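Local coordinates for sensor protein (PDB 3BY9) that senses C4-dicarboxylates such as succinate through this extracytoplasmic domain and probably relays the signal to a histidine kinase core that phosphorylates its own histidine, at residues A[10-15]-A[239-244]; A[17-22]-A[153-158]; A[163-168]-A[177-182]; A[167-172]-A[251-256]; A[213-218]-A[226-231]. All blocks are in the same frame, centred on the assembly; numbering follows the deposited sequence. Where two conformers were deposited one is given.

Interaction 1 (A[10-15]-A[239-244])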
# COMPACT_ATOMS: atom_id res chain seq x y z
N ASN A 10 -17.07 20.87 7.67
CA ASN A 10 -16.09 21.23 8.70
C ASN A 10 -15.70 19.99 9.48
O ASN A 10 -14.51 19.80 9.80
CB ASN A 10 -16.68 22.28 9.65
CG ASN A 10 -16.85 23.65 8.96
OD1 ASN A 10 -16.32 23.88 7.86
ND2 ASN A 10 -17.58 24.54 9.60
N GLU A 11 -16.68 19.15 9.80
CA GLU A 11 -16.42 17.91 10.54
C GLU A 11 -15.57 16.97 9.68
O GLU A 11 -14.68 16.29 10.18
CB GLU A 11 -17.74 17.21 10.91
CG GLU A 11 -17.57 15.83 11.59
CD GLU A 11 -16.67 15.82 12.85
OE1 GLU A 11 -16.36 16.88 13.46
OE2 GLU A 11 -16.26 14.71 13.25
N HIS A 12 -15.84 16.96 8.38
CA HIS A 12 -15.03 16.12 7.49
C HIS A 12 -13.56 16.52 7.63
O HIS A 12 -12.67 15.66 7.60
CB HIS A 12 -15.41 16.37 6.05
CG HIS A 12 -16.52 15.52 5.51
ND1 HIS A 12 -17.29 14.64 6.26
CD2 HIS A 12 -16.96 15.42 4.24
CE1 HIS A 12 -18.15 14.04 5.45
NE2 HIS A 12 -17.97 14.50 4.23
N GLN A 13 -13.29 17.83 7.68
CA GLN A 13 -11.89 18.27 7.79
C GLN A 13 -11.25 17.72 9.06
O GLN A 13 -10.08 17.34 9.06
CB GLN A 13 -11.78 19.80 7.77
CG GLN A 13 -12.00 20.39 6.36
CD GLN A 13 -11.00 19.84 5.37
OE1 GLN A 13 -9.80 19.99 5.56
NE2 GLN A 13 -11.48 19.19 4.31
N SER A 14 -12.01 17.66 10.15
CA SER A 14 -11.46 17.13 11.39
C SER A 14 -11.26 15.62 11.30
O SER A 14 -10.29 15.07 11.84
CB SER A 14 -12.39 17.49 12.55
OG SER A 14 -12.29 18.87 12.83
N GLN A 15 -12.20 14.93 10.65
CA GLN A 15 -12.04 13.49 10.48
C GLN A 15 -10.82 13.19 9.65
O GLN A 15 -10.07 12.26 9.97
CB GLN A 15 -13.24 12.88 9.78
CG GLN A 15 -14.52 12.96 10.62
CD GLN A 15 -15.66 12.33 9.85
OE1 GLN A 15 -15.81 11.10 9.80
NE2 GLN A 15 -16.44 13.16 9.21
N ILE A 239 -21.75 13.32 0.04
CA ILE A 239 -20.96 14.57 0.15
C ILE A 239 -19.53 14.00 0.46
O ILE A 239 -19.36 13.22 1.38
CB ILE A 239 -21.44 15.45 1.29
CG1 ILE A 239 -22.85 15.98 0.92
CG2 ILE A 239 -20.43 16.67 1.53
CD1 ILE A 239 -23.60 16.57 2.10
N VAL A 240 -18.51 14.42 -0.30
CA VAL A 240 -17.18 13.79 -0.16
C VAL A 240 -16.07 14.80 0.03
O VAL A 240 -16.01 15.77 -0.75
CB VAL A 240 -16.84 13.00 -1.45
CG1 VAL A 240 -15.57 12.24 -1.28
CG2 VAL A 240 -17.96 11.98 -1.77
N SER A 241 -15.27 14.64 1.08
CA SER A 241 -14.13 15.54 1.28
C SER A 241 -12.87 14.72 1.07
O SER A 241 -12.79 13.58 1.52
CB SER A 241 -14.15 16.16 2.67
OG SER A 241 -15.32 17.00 2.73
N SER A 242 -11.86 15.33 0.44
CA SER A 242 -10.67 14.54 0.10
C SER A 242 -9.41 15.24 0.51
O SER A 242 -9.34 16.48 0.50
CB SER A 242 -10.62 14.27 -1.42
OG SER A 242 -11.80 13.57 -1.82
N ARG A 243 -8.43 14.42 0.87
CA ARG A 243 -7.11 14.90 1.34
C ARG A 243 -6.01 14.09 0.65
O ARG A 243 -5.78 12.91 0.93
CB ARG A 243 -6.99 14.74 2.88
CG ARG A 243 -5.73 15.32 3.54
CD ARG A 243 -5.79 16.83 3.63
NE ARG A 243 -6.91 17.33 4.44
CZ ARG A 243 -6.99 17.30 5.78
NH1 ARG A 243 -6.03 16.76 6.53
NH2 ARG A 243 -8.02 17.90 6.37
N PRO A 244 -5.25 14.72 -0.26
CA PRO A 244 -4.21 13.91 -0.88
C PRO A 244 -3.04 13.77 0.09
O PRO A 244 -2.84 14.65 0.95
CB PRO A 244 -3.82 14.71 -2.14
CG PRO A 244 -4.23 16.12 -1.83
CD PRO A 244 -5.48 16.00 -0.97
O HOH W 1 -14.42 19.18 4.12
O HOH W 2 -8.99 18.14 2.87
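In the layer where the long helix 5-27 packs on the four-stranded antiparallel sheet, Gln13 meets Arg243 of strand 238-245. Arg243 NH2 donates to Gln13 OE1 at 2.9 Å, arriving from above the amide plane, 52° out of it, with amide and guanidinium planes 44° apart. The same nitrogen has a weak second bond to Gln13 O. The arginine reaches the helix because CG lies anti to the backbone N and the chain then bends at chi2 and chi3; NH1 goes on to a salt bridge with Asp17, one turn further along the helix.

Two waters engage the other end of the glutamine amide. Gln13 NE2 donates to one at 2.9 Å, and that water also lies 2.7 Å from Ser241 OG. The second accepts from Gln13 NE2 at 3.1 Å and from Arg243 NE at 2.7 Å, and can donate to Ser242 O. Nearer the start of the strand, His12 turns its ring edge to the backbone, and NE2 makes a weak but straight bond of 3.4 Å to Ile239 O. Helix and strand directions differ by 36°, an arrangement consistent with the N-terminal helix packing aslant on a PAS-like sheet in the sensor domains of this kinase family.

Interaction 2 (A[17-22]-A[153-158])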
# COMPACT_ATOMS: atom_id res chain seq x y z
N ASP A 17 -8.18 15.07 9.33
CA ASP A 17 -6.98 15.39 10.13
C ASP A 17 -6.65 14.20 11.06
O ASP A 17 -5.49 13.75 11.12
CB ASP A 17 -7.22 16.62 11.02
CG ASP A 17 -7.19 17.93 10.28
OD1 ASP A 17 -6.80 17.99 9.09
OD2 ASP A 17 -7.55 18.95 10.95
N ARG A 18 -7.66 13.70 11.76
CA ARG A 18 -7.45 12.60 12.71
C ARG A 18 -7.02 11.30 12.00
O ARG A 18 -6.10 10.59 12.45
CB ARG A 18 -8.73 12.31 13.50
CG ARG A 18 -9.12 13.36 14.53
CD ARG A 18 -10.25 12.85 15.47
NE ARG A 18 -11.53 12.62 14.80
CZ ARG A 18 -12.44 13.57 14.60
NH1 ARG A 18 -12.21 14.80 15.03
NH2 ARG A 18 -13.59 13.29 13.99
N PHE A 19 -7.66 10.97 10.89
CA PHE A 19 -7.28 9.75 10.20
C PHE A 19 -5.92 9.85 9.53
O PHE A 19 -5.16 8.89 9.52
CB PHE A 19 -8.38 9.35 9.18
CG PHE A 19 -8.30 7.91 8.75
CD1 PHE A 19 -8.23 6.88 9.70
CD2 PHE A 19 -8.32 7.57 7.40
CE1 PHE A 19 -8.18 5.52 9.28
CE2 PHE A 19 -8.27 6.23 6.99
CZ PHE A 19 -8.20 5.22 7.93
N SER A 20 -5.65 10.99 8.89
CA SER A 20 -4.36 11.17 8.23
C SER A 20 -3.28 11.01 9.29
O SER A 20 -2.23 10.38 9.06
CB SER A 20 -4.27 12.56 7.58
OG SER A 20 -2.90 12.86 7.31
N SER A 21 -3.53 11.59 10.46
CA SER A 21 -2.59 11.49 11.57
C SER A 21 -2.34 10.03 11.95
O SER A 21 -1.18 9.63 12.14
CB SER A 21 -3.09 12.26 12.79
OG SER A 21 -2.94 13.67 12.61
N HIS A 22 -3.42 9.25 12.06
CA HIS A 22 -3.35 7.85 12.40
C HIS A 22 -2.52 7.10 11.35
O HIS A 22 -1.70 6.21 11.68
CB HIS A 22 -4.75 7.25 12.46
CG HIS A 22 -4.76 5.76 12.64
ND1 HIS A 22 -4.31 5.14 13.79
CD2 HIS A 22 -5.15 4.77 11.80
CE1 HIS A 22 -4.42 3.83 13.65
NE2 HIS A 22 -4.93 3.58 12.45
N SER A 153 -4.35 -3.77 8.09
CA SER A 153 -5.42 -3.80 9.11
C SER A 153 -5.39 -2.72 10.16
O SER A 153 -6.43 -2.16 10.48
CB SER A 153 -5.43 -5.16 9.83
OG SER A 153 -5.66 -6.19 8.89
N ALA A 154 -4.22 -2.41 10.72
CA ALA A 154 -4.22 -1.40 11.76
C ALA A 154 -4.67 -0.04 11.20
O ALA A 154 -5.28 0.76 11.92
CB ALA A 154 -2.82 -1.30 12.43
N ILE A 155 -4.37 0.24 9.92
CA ILE A 155 -4.83 1.50 9.34
C ILE A 155 -6.35 1.44 9.17
O ILE A 155 -7.07 2.29 9.68
CB ILE A 155 -4.19 1.78 7.95
CG1 ILE A 155 -2.71 2.17 8.13
CG2 ILE A 155 -4.92 2.94 7.22
CD1 ILE A 155 -2.02 2.55 6.78
N GLU A 156 -6.85 0.44 8.44
CA GLU A 156 -8.30 0.36 8.23
C GLU A 156 -9.08 0.29 9.52
O GLU A 156 -10.19 0.83 9.61
CB GLU A 156 -8.65 -0.81 7.32
CG GLU A 156 -8.20 -0.56 5.87
CD GLU A 156 -8.61 -1.66 4.89
OE1 GLU A 156 -8.61 -2.87 5.26
OE2 GLU A 156 -8.90 -1.34 3.72
N GLN A 157 -8.53 -0.37 10.54
CA GLN A 157 -9.22 -0.50 11.82
C GLN A 157 -9.31 0.81 12.60
O GLN A 157 -10.10 0.94 13.55
CB GLN A 157 -8.53 -1.58 12.67
CG GLN A 157 -9.13 -3.01 12.51
CD GLN A 157 -9.27 -3.51 11.06
OE1 GLN A 157 -9.98 -2.92 10.24
NE2 GLN A 157 -8.62 -4.63 10.76
N GLY A 158 -8.50 1.79 12.19
CA GLY A 158 -8.51 3.10 12.82
C GLY A 158 -9.71 3.95 12.40
O GLY A 158 -9.95 5.03 12.94
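Phe19 is the first residue of 17-22 to reach the short helix 153-157. With CG anti to the backbone N (chi1 -162°), the ring is carried towards that helix and comes rim first: CE1 stands 3.4 Å from Ile155 O, near the plane of the ring, and 3.8 Å from Gly158 C. The neighbouring rim atom CZ meets the Ile155 branch methyl CG2 at 4.1 Å, the two side chains crossing at about a right angle. Phe19 also packs edge-to-face with Trp159 and touches the ring of Phe166, while Ile155 rests on Ile23 and Met177.

The two helices run nearly antiparallel, their directions 167° apart, with axes 10.4 Å from each other. Helix 153-157 follows the last strand in sequence of the sheet that carries succinate-binding residues and precedes strand 165-169 of the other sheet, so the contact ties the connection between two PAS-like subdomains to the long N-terminal helix. Glu156, on the same short helix, pairs with Arg128 of the first of these sheets and accepts from Ser178 N.

One turn after Phe19, His22 supplies the polar link. Its NE2 donates to Ala154 O at 2.9 Å with an angle of 162° at the hydrogen; the oxygen lies in the imidazole plane, whereas the donor is tilted 34° from the carbonyl plane. Ala154 O receives a weak bond from Gly158 N as well. Gly158 has no side chain, and a CB there would run into His22 NE2, which lies 3.6 Å from Gly158 CA.

Interaction 3 (A[163-168]-A[177-182])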
# COMPACT_ATOMS: atom_id res chain seq x y z
N SER A 163 -21.07 6.72 10.91
CA SER A 163 -21.96 7.57 10.15
C SER A 163 -21.34 8.08 8.84
O SER A 163 -22.00 8.78 8.08
CB SER A 163 -22.38 8.80 11.03
OG SER A 163 -21.25 9.53 11.44
N SER A 164 -20.10 7.66 8.55
CA SER A 164 -19.40 8.09 7.32
C SER A 164 -18.42 6.96 6.96
O SER A 164 -18.13 6.08 7.78
CB SER A 164 -18.64 9.38 7.58
OG SER A 164 -17.67 9.24 8.60
N TYR A 165 -17.94 7.00 5.73
CA TYR A 165 -17.06 5.96 5.23
C TYR A 165 -15.81 6.57 4.71
O TYR A 165 -15.77 7.78 4.42
CB TYR A 165 -17.73 5.24 4.03
CG TYR A 165 -19.08 4.65 4.35
CD1 TYR A 165 -19.21 3.31 4.80
CD2 TYR A 165 -20.21 5.47 4.35
CE1 TYR A 165 -20.45 2.81 5.25
CE2 TYR A 165 -21.45 4.98 4.84
CZ TYR A 165 -21.54 3.65 5.28
OH TYR A 165 -22.73 3.22 5.80
N PHE A 166 -14.75 5.76 4.60
CA PHE A 166 -13.57 6.34 3.95
C PHE A 166 -13.09 5.41 2.85
O PHE A 166 -13.37 4.21 2.84
CB PHE A 166 -12.40 6.56 4.93
CG PHE A 166 -11.46 5.38 5.03
CD1 PHE A 166 -10.37 5.27 4.18
CD2 PHE A 166 -11.72 4.34 5.93
CE1 PHE A 166 -9.54 4.14 4.22
CE2 PHE A 166 -10.90 3.21 5.97
CZ PHE A 166 -9.79 3.12 5.10
N VAL A 167 -12.42 6.00 1.86
CA VAL A 167 -11.72 5.15 0.88
C VAL A 167 -10.34 5.82 0.71
O VAL A 167 -10.21 7.02 0.98
CB VAL A 167 -12.34 5.10 -0.53
CG1 VAL A 167 -13.70 4.33 -0.45
CG2 VAL A 167 -12.57 6.53 -1.11
N ALA A 168 -9.34 5.03 0.29
CA ALA A 168 -8.01 5.57 -0.06
C ALA A 168 -7.89 5.20 -1.50
O ALA A 168 -7.93 4.01 -1.85
CB ALA A 168 -6.91 4.91 0.77
N MSE A 177 -7.90 0.97 -0.06
CA MSE A 177 -8.30 0.72 1.35
C MSE A 177 -9.69 1.29 1.48
O MSE A 177 -10.03 2.23 0.80
CB MSE A 177 -7.36 1.43 2.35
CG MSE A 177 -6.03 0.73 2.39
SE MSE A 177 -4.88 1.49 3.75
CE MSE A 177 -4.50 3.13 3.01
N SER A 178 -10.50 0.73 2.38
CA SER A 178 -11.84 1.30 2.53
C SER A 178 -12.48 0.75 3.81
O SER A 178 -12.11 -0.33 4.26
CB SER A 178 -12.70 0.84 1.38
OG SER A 178 -14.02 1.37 1.53
N SER A 179 -13.42 1.51 4.38
CA SER A 179 -14.19 0.97 5.50
C SER A 179 -15.33 0.10 4.94
O SER A 179 -16.06 -0.54 5.72
CB SER A 179 -14.71 2.11 6.39
OG SER A 179 -15.57 3.04 5.69
N GLN A 180 -15.54 0.07 3.62
CA GLN A 180 -16.56 -0.81 2.99
C GLN A 180 -15.71 -1.74 2.10
O GLN A 180 -15.32 -1.41 0.99
CB GLN A 180 -17.60 0.01 2.21
CG GLN A 180 -18.46 -0.78 1.20
CD GLN A 180 -19.04 -2.09 1.73
OE1 GLN A 180 -18.34 -3.08 1.91
NE2 GLN A 180 -20.35 -2.11 1.96
N PRO A 181 -15.41 -2.94 2.59
CA PRO A 181 -14.58 -3.88 1.82
C PRO A 181 -15.06 -4.29 0.45
O PRO A 181 -14.26 -4.71 -0.40
CB PRO A 181 -14.44 -5.09 2.77
CG PRO A 181 -14.61 -4.47 4.14
CD PRO A 181 -15.73 -3.46 3.94
N ALA A 182 -16.37 -4.18 0.22
CA ALA A 182 -16.91 -4.55 -1.07
C ALA A 182 -16.40 -3.61 -2.17
O ALA A 182 -16.45 -3.95 -3.35
CB ALA A 182 -18.43 -4.48 -1.03
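Ala168 and Met177 form an antiparallel hydrogen-bonded pair and Val167 and Ser178 a non-hydrogen-bonded one, a short antiparallel pairing along strand 165-169, outermost in the four-stranded antiparallel sheet of the second PAS-like subdomain. The chain turns a corner at Met177, and the pairing carries on to Ser179 before the loop departs.

Backbone bonds come first. Ala168 N donates to Met177 O at 2.9 Å, and beyond the corner Ser179 N donates to Phe166 O at 3.1 Å. Two serine hydroxyls add to these, one across the contact and one within the loop. Ser179 OG accepts from Phe166 N at 3.0 Å; with chi1 at 59° it sits between its own backbone N and carbonyl carbon, the crowded position, and so reaches back to the strand where a backbone carbonyl would otherwise be the usual acceptor. Ser178 OG accepts from Gln180 N at 2.9 Å, an ST turn that shapes the departing loop.

Aromatic and apolar packing fills one side. The Phe166 ring lies against the turning backbone, and Ser178 CA makes a CH-pi contact over its face, 4.1 Å from the centroid and 23° off the normal. The rim atom CE1 of Phe166 touches Met177 CB at 3.9 Å. Met177, present as selenomethionine, bends at chi3 (-70°), and its terminal CE comes to 3.7 Å from Ala168 CB. This same side is covered by Ile155 and Glu156 of helix 153-157, and Phe166 also meets the rings of Phe19 and Trp159.

On the other side of the strand, where Trp183 packs, Val167 CG1 stands 3.6 Å from Ser178 OG.

Interaction 4 (A[167-172]-A[251-256])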
# COMPACT_ATOMS: atom_id res chain seq x y z
N VAL A 167 -12.42 6.00 1.86
CA VAL A 167 -11.72 5.15 0.88
C VAL A 167 -10.34 5.82 0.71
O VAL A 167 -10.21 7.02 0.98
CB VAL A 167 -12.34 5.10 -0.53
CG1 VAL A 167 -13.70 4.33 -0.45
CG2 VAL A 167 -12.57 6.53 -1.11
N ALA A 168 -9.34 5.03 0.29
CA ALA A 168 -8.01 5.57 -0.06
C ALA A 168 -7.89 5.20 -1.50
O ALA A 168 -7.93 4.01 -1.85
CB ALA A 168 -6.91 4.91 0.77
N THR A 169 -7.76 6.20 -2.39
CA THR A 169 -7.71 5.92 -3.83
C THR A 169 -6.34 6.20 -4.46
O THR A 169 -5.64 7.10 -4.02
CB THR A 169 -8.73 6.80 -4.58
OG1 THR A 169 -8.55 8.17 -4.16
CG2 THR A 169 -10.17 6.38 -4.25
N ASP A 170 -6.01 5.42 -5.49
CA ASP A 170 -4.74 5.65 -6.18
C ASP A 170 -4.99 6.64 -7.32
O ASP A 170 -6.08 7.23 -7.44
CB ASP A 170 -4.14 4.33 -6.70
CG ASP A 170 -4.93 3.71 -7.85
OD1 ASP A 170 -5.82 4.34 -8.46
OD2 ASP A 170 -4.63 2.53 -8.18
N ASP A 171 -3.98 6.82 -8.18
CA ASP A 171 -4.14 7.77 -9.28
C ASP A 171 -5.23 7.52 -10.33
O ASP A 171 -5.63 8.48 -11.02
CB ASP A 171 -2.80 7.98 -9.98
CG ASP A 171 -1.80 8.67 -9.08
OD1 ASP A 171 -2.22 9.42 -8.17
OD2 ASP A 171 -0.58 8.47 -9.31
N HIS A 172 -5.69 6.27 -10.49
CA HIS A 172 -6.79 5.93 -11.42
C HIS A 172 -8.11 5.84 -10.66
O HIS A 172 -9.12 5.34 -11.18
CB HIS A 172 -6.57 4.55 -12.06
CG HIS A 172 -5.46 4.52 -13.05
ND1 HIS A 172 -5.57 5.12 -14.29
CD2 HIS A 172 -4.22 3.97 -13.00
CE1 HIS A 172 -4.44 4.94 -14.96
NE2 HIS A 172 -3.61 4.25 -14.20
N THR A 251 -4.97 9.18 -1.99
CA THR A 251 -5.82 10.29 -1.54
C THR A 251 -6.83 9.66 -0.57
O THR A 251 -7.46 8.67 -0.90
CB THR A 251 -6.58 10.97 -2.72
OG1 THR A 251 -5.62 11.59 -3.61
CG2 THR A 251 -7.55 12.09 -2.20
N ILE A 252 -6.97 10.25 0.61
CA ILE A 252 -7.94 9.76 1.62
C ILE A 252 -9.24 10.53 1.40
O ILE A 252 -9.22 11.75 1.21
CB ILE A 252 -7.44 10.04 3.04
CG1 ILE A 252 -6.01 9.52 3.21
CG2 ILE A 252 -8.39 9.42 4.06
CD1 ILE A 252 -5.39 10.00 4.49
N ARG A 253 -10.38 9.84 1.43
CA ARG A 253 -11.64 10.52 1.21
C ARG A 253 -12.66 10.08 2.21
O ARG A 253 -12.74 8.87 2.50
CB ARG A 253 -12.15 10.15 -0.20
CG ARG A 253 -11.04 10.38 -1.27
CD ARG A 253 -11.61 10.11 -2.67
NE ARG A 253 -10.66 10.21 -3.81
CZ ARG A 253 -10.60 11.28 -4.60
NH1 ARG A 253 -11.37 12.35 -4.34
NH2 ARG A 253 -9.91 11.23 -5.72
N VAL A 254 -13.42 11.03 2.74
CA VAL A 254 -14.48 10.68 3.69
C VAL A 254 -15.81 10.94 2.96
O VAL A 254 -15.99 11.98 2.30
CB VAL A 254 -14.35 11.49 5.01
CG1 VAL A 254 -14.26 12.99 4.77
CG2 VAL A 254 -15.58 11.22 5.92
N LEU A 255 -16.71 9.96 3.04
CA LEU A 255 -18.00 10.02 2.33
C LEU A 255 -19.15 9.98 3.31
O LEU A 255 -19.17 9.11 4.18
CB LEU A 255 -18.17 8.80 1.43
CG LEU A 255 -17.41 8.66 0.13
CD1 LEU A 255 -15.93 8.57 0.47
CD2 LEU A 255 -17.82 7.38 -0.59
N SER A 256 -20.06 10.93 3.19
CA SER A 256 -21.28 10.99 4.04
C SER A 256 -22.49 10.99 3.11
O SER A 256 -22.55 11.75 2.15
CB SER A 256 -21.32 12.29 4.88
OG SER A 256 -20.36 12.28 5.93
O HOH W 3 -4.21 9.59 -5.28
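Thr251 starts the pairing of strand 250-257 with strand 165-169, exchanging two backbone bonds with Thr169: Thr169 N to Thr251 O at 2.9 Å and Thr251 N to Thr169 O at 3.0 Å. A water donates to Thr169 O and is also hydrogen-bonded to Thr251 OG1. Ile252 forms a non-hydrogen-bonded pair with Ala168, and its side chain leaves on the sheet face that meets helix 5-27, packing on Ile23.

Arg253 makes the same reciprocal pair of hydrogen bonds with Val167, its N donating to Val167 O at 2.9 Å and its O accepting from Val167 N at 3.0 Å. Extended from CG to NE, the arginine side chain passes Val167 CG2, which is 3.8 Å from Arg253 CB, and crosses Thr169 at about a right angle. There Arg253 NE donates to Thr169 OG1 at 3.0 Å, almost straight at 168°, with the oxygen near the guanidinium plane. The Thr251 methyl CG2 lies over the centre of one guanidinium face. Two residues after Arg253, Leu255 CD1 meets Val167 CG2 at 4.2 Å.

The rest of the guanidinium reaches Leu219 O through NH2 and, weakly, Ser242 OG through NH1. The charge of this buried arginine is probably stabilised by neutral oxygen acceptors, with Thr169, Leu219 and, weakly, Ser242 together restricting its rotation.

Interaction 5 (A[213-218]-A[226-231])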
# COMPACT_ATOMS: atom_id res chain seq x y z
N LEU A 213 -17.44 1.56 -9.73
CA LEU A 213 -18.54 1.83 -8.78
C LEU A 213 -19.56 2.77 -9.44
O LEU A 213 -20.65 3.00 -8.90
CB LEU A 213 -18.00 2.46 -7.50
CG LEU A 213 -17.10 1.48 -6.71
CD1 LEU A 213 -16.39 2.23 -5.59
CD2 LEU A 213 -17.91 0.32 -6.15
N GLY A 214 -19.14 3.38 -10.56
CA GLY A 214 -20.05 4.19 -11.34
C GLY A 214 -20.47 5.54 -10.83
O GLY A 214 -21.49 6.06 -11.26
N TRP A 215 -19.69 6.12 -9.92
CA TRP A 215 -20.07 7.44 -9.40
C TRP A 215 -19.58 8.52 -10.35
O TRP A 215 -18.61 8.31 -11.09
CB TRP A 215 -19.41 7.70 -8.02
CG TRP A 215 -20.21 7.20 -6.83
CD1 TRP A 215 -21.49 7.53 -6.51
CD2 TRP A 215 -19.73 6.36 -5.77
NE1 TRP A 215 -21.85 6.95 -5.31
CE2 TRP A 215 -20.79 6.23 -4.83
CE3 TRP A 215 -18.51 5.71 -5.52
CZ2 TRP A 215 -20.66 5.47 -3.66
CZ3 TRP A 215 -18.38 4.96 -4.34
CH2 TRP A 215 -19.45 4.85 -3.44
N GLN A 216 -20.25 9.66 -10.31
CA GLN A 216 -19.87 10.80 -11.14
C GLN A 216 -19.66 11.94 -10.21
O GLN A 216 -20.37 12.05 -9.20
CB GLN A 216 -21.01 11.12 -12.14
CG GLN A 216 -21.21 9.92 -13.07
CD GLN A 216 -22.36 10.07 -14.06
OE1 GLN A 216 -22.54 9.21 -14.92
NE2 GLN A 216 -23.14 11.15 -13.95
N GLY A 217 -18.70 12.80 -10.54
CA GLY A 217 -18.39 13.94 -9.70
C GLY A 217 -16.97 14.41 -9.92
O GLY A 217 -16.22 13.77 -10.65
N ASP A 218 -16.62 15.53 -9.30
CA ASP A 218 -15.27 16.08 -9.43
C ASP A 218 -14.35 15.36 -8.46
O ASP A 218 -14.30 15.69 -7.26
CB ASP A 218 -15.24 17.57 -9.13
CG ASP A 218 -13.85 18.16 -9.35
OD1 ASP A 218 -12.92 17.39 -9.65
OD2 ASP A 218 -13.70 19.41 -9.25
N TRP A 226 -20.58 12.97 -4.98
CA TRP A 226 -20.51 11.82 -5.89
C TRP A 226 -21.96 11.39 -6.08
O TRP A 226 -22.67 11.20 -5.11
CB TRP A 226 -19.74 10.68 -5.25
CG TRP A 226 -18.25 10.91 -5.17
CD1 TRP A 226 -17.56 12.06 -5.49
CD2 TRP A 226 -17.27 9.98 -4.69
NE1 TRP A 226 -16.21 11.89 -5.22
CE2 TRP A 226 -16.01 10.63 -4.73
CE3 TRP A 226 -17.35 8.65 -4.21
CZ2 TRP A 226 -14.82 10.00 -4.31
CZ3 TRP A 226 -16.15 8.02 -3.78
CH2 TRP A 226 -14.90 8.71 -3.84
N ARG A 227 -22.37 11.25 -7.33
CA ARG A 227 -23.76 10.85 -7.61
C ARG A 227 -23.81 9.80 -8.68
O ARG A 227 -22.81 9.51 -9.33
CB ARG A 227 -24.59 12.06 -8.04
CG ARG A 227 -24.46 12.45 -9.50
CD ARG A 227 -25.33 13.69 -9.77
NE ARG A 227 -24.85 14.81 -8.96
CZ ARG A 227 -25.25 15.09 -7.71
NH1 ARG A 227 -26.18 14.34 -7.11
NH2 ARG A 227 -24.68 16.10 -7.05
N LYS A 228 -24.97 9.16 -8.82
CA LYS A 228 -25.15 8.16 -9.85
C LYS A 228 -25.91 8.84 -10.99
O LYS A 228 -26.57 9.86 -10.80
CB LYS A 228 -25.96 6.94 -9.32
CG LYS A 228 -25.19 6.15 -8.26
CD LYS A 228 -24.05 5.41 -8.90
CE LYS A 228 -23.21 4.70 -7.88
NZ LYS A 228 -24.08 3.65 -7.23
N PRO A 229 -25.79 8.28 -12.21
CA PRO A 229 -26.47 8.83 -13.39
C PRO A 229 -27.92 9.13 -13.04
O PRO A 229 -28.57 8.34 -12.37
CB PRO A 229 -26.32 7.70 -14.42
CG PRO A 229 -24.98 7.10 -14.07
CD PRO A 229 -25.08 7.03 -12.53
N GLU A 230 -28.42 10.27 -13.49
CA GLU A 230 -29.80 10.64 -13.20
C GLU A 230 -30.73 9.55 -13.67
O GLU A 230 -30.53 8.95 -14.73
CB GLU A 230 -30.20 11.96 -13.87
CG GLU A 230 -31.66 12.31 -13.60
CD GLU A 230 -32.18 13.48 -14.41
OE1 GLU A 230 -33.42 13.66 -14.47
OE2 GLU A 230 -31.35 14.22 -14.99
N LYS A 231 -31.76 9.29 -12.87
CA LYS A 231 -32.75 8.27 -13.17
C LYS A 231 -32.23 6.83 -13.06
O LYS A 231 -32.93 5.89 -13.44
CB LYS A 231 -33.37 8.50 -14.56
CG LYS A 231 -34.79 7.96 -14.66
CD LYS A 231 -35.62 8.32 -13.42
CE LYS A 231 -35.59 9.83 -13.14
NZ LYS A 231 -36.15 10.16 -11.79
O HOH W 4 -21.74 1.88 -6.82
O HOH W 5 -14.22 14.10 -5.02
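Gln216 and Arg227 form a single antiparallel hydrogen-bonded bridge: Gln216 N donates to Arg227 O at 2.7 Å, and Arg227 N to Gln216 O at 2.9 Å. Beside it, Trp215 is held from both faces. Lys228 CE lies over its five-membered ring, 3.8 Å from the centroid, and on the opposite face Trp226 CB makes a CH-pi contact at 4.0 Å. On that face, too, Trp226 CE3 comes to 3.4 Å from Trp215 CE3, the six-membered rings meeting obliquely, planes at 47°.

Both indole N-H groups are satisfied, that of Trp215 by Asp236 O and that of Trp226 by a water 3.0 Å from NE1, which donates in turn to Asp218 O. Lys228 NZ has three kinds of partner: a salt bridge with Asp236, a water, and the Trp215 five-membered ring, a cation-pi contact with its centroid 4.8 Å away. That water donates to Leu213 O at 2.6 Å. Arg227 NH2 pairs with Glu225, and NH1 makes a long, weak ion pair with Asp237, a residue of the nearby calcium site.

The bridge lies just after the end of edge strand 223-226, where Trp226 packs on Arg253 and both tryptophans on Leu255 of strand 250-257; Trp183 meets Trp215 edge-to-face.

From the N terminus, helix 5-27 enters interactions 1 and 2. Interaction 1 closes the longest loop, bringing strand 238-245 back to the helix after more than 220 residues; interactions 2, 3 and 5 all nest within it. Interaction 2 closes first, where the chain leaves the succinate-binding subdomain, and interaction 3 follows in series, closing a short local loop. Interaction 4 starts from the same strand as interaction 3 but runs on to 251-256, crossing interaction 1 and enclosing interaction 5. The contacts thus illustrate a layered principle: helix, sheet and loops are tied together by nested and crossing contacts, with strand 250-257 lying between the helix side and the tryptophans of interaction 5.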